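Local atomic coordinates of protein MJ1225 (Methanocaldococcus jannaschii, PDB entry 3KH5), a protein that is of unknown function but binds AMP and ADP through its CBS domains, and is probably an archaeal relative of the gamma subunit of AMP-activated protein kinase. Residues Lys13-Tyr18 against Leu27-Glu32; Val17-Thr22 against Lys47-Ile52. One frame throughout, in Å; residues are numbered along the deposited sequence.

Interaction 1 of 2, residues Lys13-Tyr18 against Leu27-Glu32; sequences KIVTVY and LMTMNE. With ADP (adenosine-5'-diphosphate), chain B.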
ATOM      1  N   LYS A  13      16.985  10.003   4.429  1.00 61.08           N
ATOM      2  CA  LYS A  13      16.033  10.796   5.189  1.00 57.76           C
ATOM      3  C   LYS A  13      14.619  10.267   4.959  1.00 54.85           C
ATOM      4  O   LYS A  13      14.249   9.897   3.842  1.00 54.51           O
ATOM      5  CB  LYS A  13      16.124  12.279   4.796  1.00 58.20           C
ATOM      6  CG  LYS A  13      15.929  12.598   3.298  1.00 59.01           C
ATOM      7  CD  LYS A  13      17.227  12.494   2.490  1.00 60.54           C
ATOM      8  CE  LYS A  13      18.173  13.653   2.780  1.00 61.28           C
ATOM      9  NZ  LYS A  13      19.561  13.373   2.301  1.00 61.67           N
ATOM     10  N   ILE A  14      13.827  10.223   6.020  1.00 51.10           N
ATOM     11  CA  ILE A  14      12.465   9.749   5.874  1.00 47.40           C
ATOM     12  C   ILE A  14      11.573  10.917   5.489  1.00 45.06           C
ATOM     13  O   ILE A  14      11.582  11.963   6.142  1.00 44.66           O
ATOM     14  CB  ILE A  14      11.964   9.016   7.139  1.00 47.45           C
ATOM     15  CG1 ILE A  14      12.892   7.839   7.478  1.00 47.09           C
ATOM     16  CG2 ILE A  14      10.517   8.540   6.970  1.00 47.21           C
ATOM     17  CD1 ILE A  14      13.253   6.924   6.286  1.00 46.79           C
ATOM     18  N   VAL A  15      10.832  10.731   4.402  1.00 42.19           N
ATOM     19  CA  VAL A  15       9.855  11.713   3.937  1.00 39.76           C
ATOM     20  C   VAL A  15       8.637  11.697   4.866  1.00 38.27           C
ATOM     21  O   VAL A  15       8.008  10.655   5.064  1.00 38.00           O
ATOM     22  CB  VAL A  15       9.442  11.452   2.463  1.00 39.74           C
ATOM     23  CG1 VAL A  15       8.295  12.356   2.052  1.00 39.34           C
ATOM     24  CG2 VAL A  15      10.630  11.656   1.530  1.00 39.64           C
ATOM     25  N   THR A  16       8.325  12.856   5.439  1.00 36.56           N
ATOM     26  CA  THR A  16       7.238  12.976   6.406  1.00 35.10           C
ATOM     27  C   THR A  16       6.307  14.134   6.074  1.00 34.24           C
ATOM     28  O   THR A  16       6.629  14.992   5.245  1.00 34.04           O
ATOM     29  CB  THR A  16       7.778  13.206   7.838  1.00 35.14           C
ATOM     30  OG1 THR A  16       8.526  14.428   7.878  1.00 35.20           O
ATOM     31  CG2 THR A  16       8.668  12.060   8.287  1.00 34.61           C
ATOM     32  N   VAL A  17       5.148  14.138   6.728  1.00 33.10           N
ATOM     33  CA  VAL A  17       4.276  15.316   6.792  1.00 32.36           C
ATOM     34  C   VAL A  17       3.956  15.670   8.259  1.00 32.27           C
ATOM     35  O   VAL A  17       4.338  14.939   9.179  1.00 32.28           O
ATOM     36  CB  VAL A  17       2.969  15.138   5.957  1.00 32.09           C
ATOM     37  CG1 VAL A  17       3.291  14.898   4.483  1.00 31.77           C
ATOM     38  CG2 VAL A  17       2.099  14.012   6.515  1.00 31.51           C
ATOM     39  N   TYR A  18       3.268  16.795   8.466  1.00 32.18           N
ATOM     40  CA  TYR A  18       2.858  17.252   9.804  1.00 32.08           C
ATOM     41  C   TYR A  18       1.356  17.109   9.978  1.00 31.73           C
ATOM     42  O   TYR A  18       0.640  16.988   8.985  1.00 31.67           O
ATOM     43  CB  TYR A  18       3.272  18.709  10.020  1.00 32.33           C
ATOM     44  CG  TYR A  18       4.700  18.941   9.632  1.00 33.49           C
ATOM     45  CD1 TYR A  18       5.741  18.470  10.430  1.00 34.74           C
ATOM     46  CD2 TYR A  18       5.018  19.587   8.442  1.00 34.63           C
ATOM     47  CE1 TYR A  18       7.067  18.659  10.062  1.00 36.21           C
ATOM     48  CE2 TYR A  18       6.338  19.785   8.064  1.00 36.07           C
ATOM     49  CZ  TYR A  18       7.358  19.319   8.878  1.00 36.69           C
ATOM     50  OH  TYR A  18       8.668  19.513   8.505  1.00 37.87           O
ATOM     51  N   LEU A  27      -0.966  14.269  -0.383  1.00 35.13           N
ATOM     52  CA  LEU A  27      -1.083  13.560  -1.658  1.00 36.02           C
ATOM     53  C   LEU A  27       0.028  13.913  -2.640  1.00 36.78           C
ATOM     54  O   LEU A  27       0.587  13.030  -3.297  1.00 36.75           O
ATOM     55  CB  LEU A  27      -2.425  13.869  -2.318  1.00 35.86           C
ATOM     56  CG  LEU A  27      -3.660  13.083  -1.892  1.00 36.22           C
ATOM     57  CD1 LEU A  27      -4.910  13.719  -2.480  1.00 36.08           C
ATOM     58  CD2 LEU A  27      -3.543  11.627  -2.338  1.00 36.56           C
ATOM     59  N   MET A  28       0.321  15.207  -2.754  1.00 37.94           N
ATOM     60  CA  MET A  28       1.379  15.691  -3.643  1.00 39.35           C
ATOM     61  C   MET A  28       2.714  15.138  -3.174  1.00 39.77           C
ATOM     62  O   MET A  28       3.530  14.695  -3.983  1.00 39.93           O
ATOM     63  CB  MET A  28       1.422  17.219  -3.644  1.00 39.61           C
ATOM     64  CG  MET A  28       0.241  17.896  -4.326  1.00 41.48           C
ATOM     65  SD  MET A  28       0.018  19.617  -3.818  1.00 44.84           S
ATOM     66  CE  MET A  28       1.592  20.351  -4.282  1.00 44.85           C
ATOM     67  N   THR A  29       2.914  15.153  -1.858  1.00 40.41           N
ATOM     68  CA  THR A  29       4.101  14.572  -1.248  1.00 41.13           C
ATOM     69  C   THR A  29       4.225  13.093  -1.653  1.00 42.16           C
ATOM     70  O   THR A  29       5.296  12.657  -2.104  1.00 42.09           O
ATOM     71  CB  THR A  29       4.088  14.772   0.289  1.00 40.93           C
ATOM     72  OG1 THR A  29       3.856  16.156   0.589  1.00 40.47           O
ATOM     73  CG2 THR A  29       5.409  14.348   0.908  1.00 40.90           C
ATOM     74  N   MET A  30       3.126  12.344  -1.532  1.00 43.68           N
ATOM     75  CA  MET A  30       3.076  10.930  -1.926  1.00 45.38           C
ATOM     76  C   MET A  30       3.447  10.722  -3.380  1.00 47.18           C
ATOM     77  O   MET A  30       4.352   9.945  -3.696  1.00 47.21           O
ATOM     78  CB  MET A  30       1.676  10.352  -1.720  1.00 45.00           C
ATOM     79  CG  MET A  30       1.340  10.006  -0.295  1.00 44.26           C
ATOM     80  SD  MET A  30      -0.220   9.114  -0.218  1.00 42.94           S
ATOM     81  CE  MET A  30       0.371   7.428  -0.300  1.00 43.87           C
ATOM     82  N   ASN A  31       2.721  11.411  -4.258  1.00 49.64           N
ATOM     83  CA  ASN A  31       2.898  11.271  -5.695  1.00 52.23           C
ATOM     84  C   ASN A  31       4.273  11.699  -6.163  1.00 53.66           C
ATOM     85  O   ASN A  31       4.848  11.075  -7.054  1.00 53.90           O
ATOM     86  CB  ASN A  31       1.826  12.053  -6.459  1.00 52.39           C
ATOM     87  CG  ASN A  31       0.601  11.219  -6.748  1.00 53.36           C
ATOM     88  OD1 ASN A  31       0.322  10.248  -6.047  1.00 54.11           O
ATOM     89  ND2 ASN A  31      -0.137  11.587  -7.792  1.00 54.04           N
ATOM     90  N   GLU A  32       4.793  12.764  -5.558  1.00 55.45           N
ATOM     91  CA  GLU A  32       6.075  13.328  -5.968  1.00 57.12           C
ATOM     92  C   GLU A  32       7.237  12.430  -5.585  1.00 57.80           C
ATOM     93  O   GLU A  32       8.006  11.998  -6.446  1.00 58.03           O
ATOM     94  CB  GLU A  32       6.277  14.724  -5.375  1.00 57.29           C
ATOM     95  CG  GLU A  32       5.613  15.835  -6.174  1.00 58.55           C
ATOM     96  CD  GLU A  32       5.553  17.159  -5.426  1.00 59.92           C
ATOM     97  OE1 GLU A  32       6.405  17.399  -4.542  1.00 60.41           O
ATOM     98  OE2 GLU A  32       4.650  17.967  -5.731  1.00 60.35           O
TER
HETATM   99  PB  ADP B 281       5.332   1.572   0.893  1.00 83.89           P
HETATM  100  O1B ADP B 281       5.781   2.798   0.193  1.00 84.21           O
HETATM  101  O2B ADP B 281       4.413   0.638  -0.065  1.00 84.09           O
HETATM  102  O3B ADP B 281       4.394   1.878   2.153  1.00 84.15           O
HETATM  103  PA  ADP B 281       7.273  -0.331   0.361  1.00 80.80           P
HETATM  104  O1A ADP B 281       7.069  -0.061  -1.098  1.00 81.06           O
HETATM  105  O2A ADP B 281       8.683  -0.995   0.879  1.00 80.96           O
HETATM  106  O3A ADP B 281       6.543   0.663   1.438  1.00 82.53           O
HETATM  107  O5' ADP B 281       8.263   0.990   0.365  1.00 78.64           O
HETATM  108  C5' ADP B 281       8.945   1.557  -0.799  1.00 74.75           C
HETATM  109  C4' ADP B 281      10.480   1.721  -0.577  1.00 71.65           C
HETATM  110  O4' ADP B 281      10.892   3.077  -0.212  1.00 69.44           O
HETATM  111  C3' ADP B 281      10.908   0.793   0.563  1.00 70.50           C
HETATM  112  O3' ADP B 281      12.082   0.045   0.184  1.00 70.79           O
HETATM  113  C2' ADP B 281      11.198   1.702   1.755  1.00 68.86           C
HETATM  114  O2' ADP B 281      12.495   1.356   2.247  1.00 68.90           O
HETATM  115  C1' ADP B 281      11.213   3.144   1.215  1.00 66.97           C
HETATM  116  N9  ADP B 281      10.250   4.128   1.856  1.00 63.11           N
HETATM  117  C8  ADP B 281       8.948   3.933   2.093  1.00 61.60           C
HETATM  118  N7  ADP B 281       8.424   5.025   2.654  1.00 60.07           N
HETATM  119  C5  ADP B 281       9.390   5.931   2.773  1.00 59.32           C
HETATM  120  C6  ADP B 281       9.445   7.234   3.273  1.00 58.01           C
HETATM  121  N6  ADP B 281       8.358   7.817   3.773  1.00 56.86           N
HETATM  122  N1  ADP B 281      10.619   7.894   3.245  1.00 57.88           N
HETATM  123  C2  ADP B 281      11.712   7.322   2.753  1.00 58.58           C
HETATM  124  N3  ADP B 281      11.689   6.084   2.269  1.00 59.51           N
HETATM  125  C4  ADP B 281      10.551   5.363   2.267  1.00 60.67           C

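Interaction 2 of 2, residues Val17-Thr22 against Lys47-Ile52; sequences VYPTTT and KVVGII. With ADP (adenosine-5'-diphosphate), chain D.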
ATOM      1  N   VAL A  17       5.148  14.138   6.728  1.00 33.10           N
ATOM      2  CA  VAL A  17       4.276  15.316   6.792  1.00 32.36           C
ATOM      3  C   VAL A  17       3.956  15.670   8.259  1.00 32.27           C
ATOM      4  O   VAL A  17       4.338  14.939   9.179  1.00 32.28           O
ATOM      5  CB  VAL A  17       2.969  15.138   5.957  1.00 32.09           C
ATOM      6  CG1 VAL A  17       3.291  14.898   4.483  1.00 31.77           C
ATOM      7  CG2 VAL A  17       2.099  14.012   6.515  1.00 31.51           C
ATOM      8  N   TYR A  18       3.268  16.795   8.466  1.00 32.18           N
ATOM      9  CA  TYR A  18       2.858  17.252   9.804  1.00 32.08           C
ATOM     10  C   TYR A  18       1.356  17.109   9.978  1.00 31.73           C
ATOM     11  O   TYR A  18       0.640  16.988   8.985  1.00 31.67           O
ATOM     12  CB  TYR A  18       3.272  18.709  10.020  1.00 32.33           C
ATOM     13  CG  TYR A  18       4.700  18.941   9.632  1.00 33.49           C
ATOM     14  CD1 TYR A  18       5.741  18.470  10.430  1.00 34.74           C
ATOM     15  CD2 TYR A  18       5.018  19.587   8.442  1.00 34.63           C
ATOM     16  CE1 TYR A  18       7.067  18.659  10.062  1.00 36.21           C
ATOM     17  CE2 TYR A  18       6.338  19.785   8.064  1.00 36.07           C
ATOM     18  CZ  TYR A  18       7.358  19.319   8.878  1.00 36.69           C
ATOM     19  OH  TYR A  18       8.668  19.513   8.505  1.00 37.87           O
ATOM     20  N   PRO A  19       0.865  17.125  11.239  1.00 31.48           N
ATOM     21  CA  PRO A  19      -0.576  16.981  11.459  1.00 31.45           C
ATOM     22  C   PRO A  19      -1.392  18.062  10.759  1.00 31.55           C
ATOM     23  O   PRO A  19      -2.534  17.810  10.364  1.00 31.26           O
ATOM     24  CB  PRO A  19      -0.721  17.127  12.981  1.00 31.48           C
ATOM     25  CG  PRO A  19       0.597  16.733  13.521  1.00 31.53           C
ATOM     26  CD  PRO A  19       1.607  17.183  12.514  1.00 31.47           C
ATOM     27  N   THR A  20      -0.804  19.245  10.600  1.00 31.74           N
ATOM     28  CA  THR A  20      -1.498  20.369   9.967  1.00 32.16           C
ATOM     29  C   THR A  20      -1.273  20.480   8.452  1.00 31.99           C
ATOM     30  O   THR A  20      -1.864  21.347   7.800  1.00 32.24           O
ATOM     31  CB  THR A  20      -1.162  21.712  10.653  1.00 32.18           C
ATOM     32  OG1 THR A  20       0.258  21.841  10.787  1.00 32.90           O
ATOM     33  CG2 THR A  20      -1.806  21.788  12.030  1.00 32.70           C
ATOM     34  N   THR A  21      -0.418  19.622   7.898  1.00 31.83           N
ATOM     35  CA  THR A  21      -0.283  19.503   6.447  1.00 31.51           C
ATOM     36  C   THR A  21      -1.647  19.072   5.896  1.00 31.26           C
ATOM     37  O   THR A  21      -2.266  18.156   6.437  1.00 31.25           O
ATOM     38  CB  THR A  21       0.797  18.457   6.084  1.00 31.58           C
ATOM     39  OG1 THR A  21       2.042  18.824   6.691  1.00 32.01           O
ATOM     40  CG2 THR A  21       0.991  18.352   4.574  1.00 31.25           C
ATOM     41  N   THR A  22      -2.127  19.743   4.850  1.00 30.90           N
ATOM     42  CA  THR A  22      -3.417  19.382   4.249  1.00 30.63           C
ATOM     43  C   THR A  22      -3.343  18.016   3.586  1.00 30.95           C
ATOM     44  O   THR A  22      -2.267  17.577   3.172  1.00 30.78           O
ATOM     45  CB  THR A  22      -3.892  20.399   3.178  1.00 30.47           C
ATOM     46  OG1 THR A  22      -2.964  20.418   2.088  1.00 29.64           O
ATOM     47  CG2 THR A  22      -4.030  21.798   3.758  1.00 30.26           C
ATOM     48  N   LYS A  47       8.438  13.866  16.926  1.00 43.19           N
ATOM     49  CA  LYS A  47       7.769  12.684  17.458  1.00 41.76           C
ATOM     50  C   LYS A  47       6.721  12.168  16.483  1.00 40.49           C
ATOM     51  O   LYS A  47       5.968  12.949  15.899  1.00 40.07           O
ATOM     52  CB  LYS A  47       7.123  12.981  18.812  1.00 42.01           C
ATOM     53  CG  LYS A  47       8.124  13.115  19.946  1.00 42.65           C
ATOM     54  CD  LYS A  47       7.468  13.593  21.231  1.00 44.05           C
ATOM     55  CE  LYS A  47       8.524  13.910  22.283  1.00 44.78           C
ATOM     56  NZ  LYS A  47       7.933  14.435  23.545  1.00 45.46           N
ATOM     57  N   VAL A  48       6.687  10.847  16.314  1.00 39.04           N
ATOM     58  CA  VAL A  48       5.691  10.192  15.467  1.00 37.67           C
ATOM     59  C   VAL A  48       4.327  10.260  16.141  1.00 36.69           C
ATOM     60  O   VAL A  48       4.132   9.711  17.229  1.00 36.76           O
ATOM     61  CB  VAL A  48       6.059   8.714  15.173  1.00 37.67           C
ATOM     62  CG1 VAL A  48       4.966   8.034  14.344  1.00 37.53           C
ATOM     63  CG2 VAL A  48       7.395   8.629  14.453  1.00 37.63           C
ATOM     64  N   VAL A  49       3.392  10.950  15.497  1.00 35.25           N
ATOM     65  CA  VAL A  49       2.041  11.086  16.031  1.00 33.86           C
ATOM     66  C   VAL A  49       1.000  10.454  15.113  1.00 32.92           C
ATOM     67  O   VAL A  49      -0.182  10.405  15.455  1.00 32.85           O
ATOM     68  CB  VAL A  49       1.665  12.569  16.336  1.00 33.95           C
ATOM     69  CG1 VAL A  49       2.601  13.172  17.384  1.00 33.90           C
ATOM     70  CG2 VAL A  49       1.646  13.414  15.057  1.00 33.84           C
ATOM     71  N   GLY A  50       1.429   9.969  13.953  1.00 31.88           N
ATOM     72  CA  GLY A  50       0.497   9.358  13.006  1.00 30.95           C
ATOM     73  C   GLY A  50       1.203   8.780  11.800  1.00 30.36           C
ATOM     74  O   GLY A  50       2.428   8.854  11.696  1.00 30.34           O
ATOM     75  N   ILE A  51       0.424   8.190  10.897  1.00 29.80           N
ATOM     76  CA  ILE A  51       0.928   7.671   9.627  1.00 29.42           C
ATOM     77  C   ILE A  51      -0.210   7.713   8.603  1.00 29.16           C
ATOM     78  O   ILE A  51      -1.376   7.518   8.955  1.00 28.85           O
ATOM     79  CB  ILE A  51       1.527   6.240   9.784  1.00 29.48           C
ATOM     80  CG1 ILE A  51       2.292   5.812   8.522  1.00 29.81           C
ATOM     81  CG2 ILE A  51       0.452   5.219  10.190  1.00 29.48           C
ATOM     82  CD1 ILE A  51       3.321   4.710   8.762  1.00 30.67           C
ATOM     83  N   ILE A  52       0.124   7.996   7.348  1.00 29.02           N
ATOM     84  CA  ILE A  52      -0.873   8.091   6.284  1.00 29.08           C
ATOM     85  C   ILE A  52      -0.331   7.397   5.042  1.00 28.97           C
ATOM     86  O   ILE A  52       0.800   7.660   4.621  1.00 29.16           O
ATOM     87  CB  ILE A  52      -1.269   9.574   6.000  1.00 29.10           C
ATOM     88  CG1 ILE A  52      -2.436   9.664   5.012  1.00 29.64           C
ATOM     89  CG2 ILE A  52      -0.069  10.413   5.527  1.00 29.30           C
ATOM     90  CD1 ILE A  52      -3.797   9.778   5.698  1.00 30.78           C
TER
HETATM   91  PB  ADP D 283       0.497  -1.873   4.844  1.00 39.70           P
HETATM   92  O1B ADP D 283      -0.124  -3.227   4.868  1.00 39.91           O
HETATM   93  O2B ADP D 283       1.298  -1.609   3.451  1.00 40.06           O
HETATM   94  O3B ADP D 283       1.578  -1.619   6.022  1.00 40.07           O
HETATM   95  PA  ADP D 283      -1.270  -0.254   3.715  1.00 36.13           P
HETATM   96  O1A ADP D 283      -2.540  -0.843   3.237  1.00 36.91           O
HETATM   97  O2A ADP D 283      -0.965   1.276   3.241  1.00 36.23           O
HETATM   98  O3A ADP D 283      -0.540  -0.696   5.050  1.00 38.46           O
HETATM   99  O5' ADP D 283      -2.191   0.536   4.834  1.00 34.15           O
HETATM  100  C5' ADP D 283      -3.353  -0.034   5.515  1.00 30.46           C
HETATM  101  C4' ADP D 283      -3.720   0.755   6.811  1.00 28.28           C
HETATM  102  O4' ADP D 283      -2.704   0.452   7.820  1.00 27.79           O
HETATM  103  C3' ADP D 283      -3.761   2.291   6.664  1.00 27.65           C
HETATM  104  O3' ADP D 283      -4.863   2.800   7.426  1.00 27.89           O
HETATM  105  C2' ADP D 283      -2.422   2.735   7.262  1.00 27.48           C
HETATM  106  O2' ADP D 283      -2.486   4.059   7.817  1.00 28.15           O
HETATM  107  C1' ADP D 283      -2.222   1.703   8.367  1.00 27.45           C
HETATM  108  N9  ADP D 283      -0.778   1.557   8.712  1.00 27.57           N
HETATM  109  C8  ADP D 283       0.268   1.360   7.900  1.00 27.68           C
HETATM  110  N7  ADP D 283       1.387   1.282   8.631  1.00 28.20           N
HETATM  111  C5  ADP D 283       1.046   1.430   9.908  1.00 27.68           C
HETATM  112  C6  ADP D 283       1.745   1.442  11.108  1.00 28.32           C
HETATM  113  N6  ADP D 283       3.065   1.282  11.132  1.00 28.14           N
HETATM  114  N1  ADP D 283       1.059   1.620  12.251  1.00 28.28           N
HETATM  115  C2  ADP D 283      -0.259   1.782  12.253  1.00 28.32           C
HETATM  116  N3  ADP D 283      -0.953   1.775  11.126  1.00 27.69           N
HETATM  117  C4  ADP D 283      -0.326   1.602   9.952  1.00 27.96           C

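Interaction 1 of 2, residues Lys13-Tyr18 against Leu27-Glu32
Val15 and Thr29 meet methyl to methyl, and Val15, followed outward from its backbone, shows how one residue can serve a nucleotide and an apolar contact with a helix at once. Its main chain pairs with the adenine of an ADP: Val15 N donates to N1 of the base (3.1 Å, 159° at the hydrogen), and N6 of the base donates back to Val15 O (3.1 Å, 165°). CB follows close behind, 3.8 Å from the same N1 of the ADP, and CG2, the branch opposite the carbonyl carbon, stays beside the base. CG1 swings trans to the backbone nitrogen (chi1 172°), and this carries it off the nucleotide to Thr29 CG2 at 3.7 Å.

The threonine methyl meets both valines, CG1 of Val17 being 4.2 Å from Thr29 CG2. The hydroxyl oxygen OG1 meets only a methyl, CG1 of Val17, across the contact; its hydrogen bond goes to the carbonyl of Lys25, one turn back in the helix. Ile14 adds its CG2 and CD1 methyls to the adenine.

The loop lies against helix 23-33, which it precedes, in the first CBS motif. Strand 37-41 packs against both: Leu38 meets Val15 and Met30, and Val40 meets Val17, while Leu27 on another part of the helix meets helix 196-203.

Interaction 2 of 2, residues Val17-Thr22 against Lys47-Ile52
Pro19 and Val49 touch through one carbon of each: CG of the proline ring lies 3.8 Å from CG2 of the valine, the two side chains crossing at about a right angle. The valine's chi1 of -61° sets CG2 between its backbone nitrogen and carbonyl carbon and so brings that methyl up to the ring. Further along the strand, CG2 of Val17 approaches CG2 of Ile52 at 4.3 Å, a looser apolar contact between two buried residues.

The turn that presents Pro19 is a type I beta turn from Tyr18 to Thr21, closed by the bond from Thr21 N to Tyr18 O. The side chain of Thr21 adds a second link, OG1 accepting from Tyr18 N at 3.0 Å (156°). Immediately after the turn Thr22 is the N-cap of helix 23-33, its OG1 accepting from Lys25 N.

In the CBS fold this loop leads into the first helix, and the strand hairpin 37-41 and 48-53 follows; Val40 lies next to both Val17 and Pro19. A classic beta bulge, in which Val49 and Gly50 both face Val40, interrupts the pairing of that hairpin.

Ile51 turns its side chain from the loop to a second ADP. With CG1 trans to the backbone nitrogen (chi1 -169°), CG2 is left between that nitrogen and the carbonyl carbon, and the side chain divides over the purine: CG2 reaches C4 of the base at 3.7 Å, whereas CG1 carries CD1 to 3.9 Å from its N7. An alanine here would remove both methyls and would probably leave the adenine less firmly held on this side. Thr53, at the end of the strand, and Asp56, in the helix that follows, hydrogen-bond the same nucleotide.

How the interactions relate
Interactions 1 and 2 lie about 10 Å apart, centre to centre, within the first CBS motif, and both start from the loop that precedes helix 23-33. Along the chain come the loop, that helix, and then strand 48-53, the second strand of the antiparallel pair with 37-41. The loop segments overlap at Val17 and Tyr18, and Val17 takes part in both contacts, one methyl toward the helix and the other toward the strand. Each contact adjoins a different ADP: Lys13-Tyr18 supplies residues to one pocket, and Ile51 of Lys47-Ile52 to the other. A single CBS motif thus contributes to two nucleotide sites, and the two contacts share one hydrophobic residue, Val17.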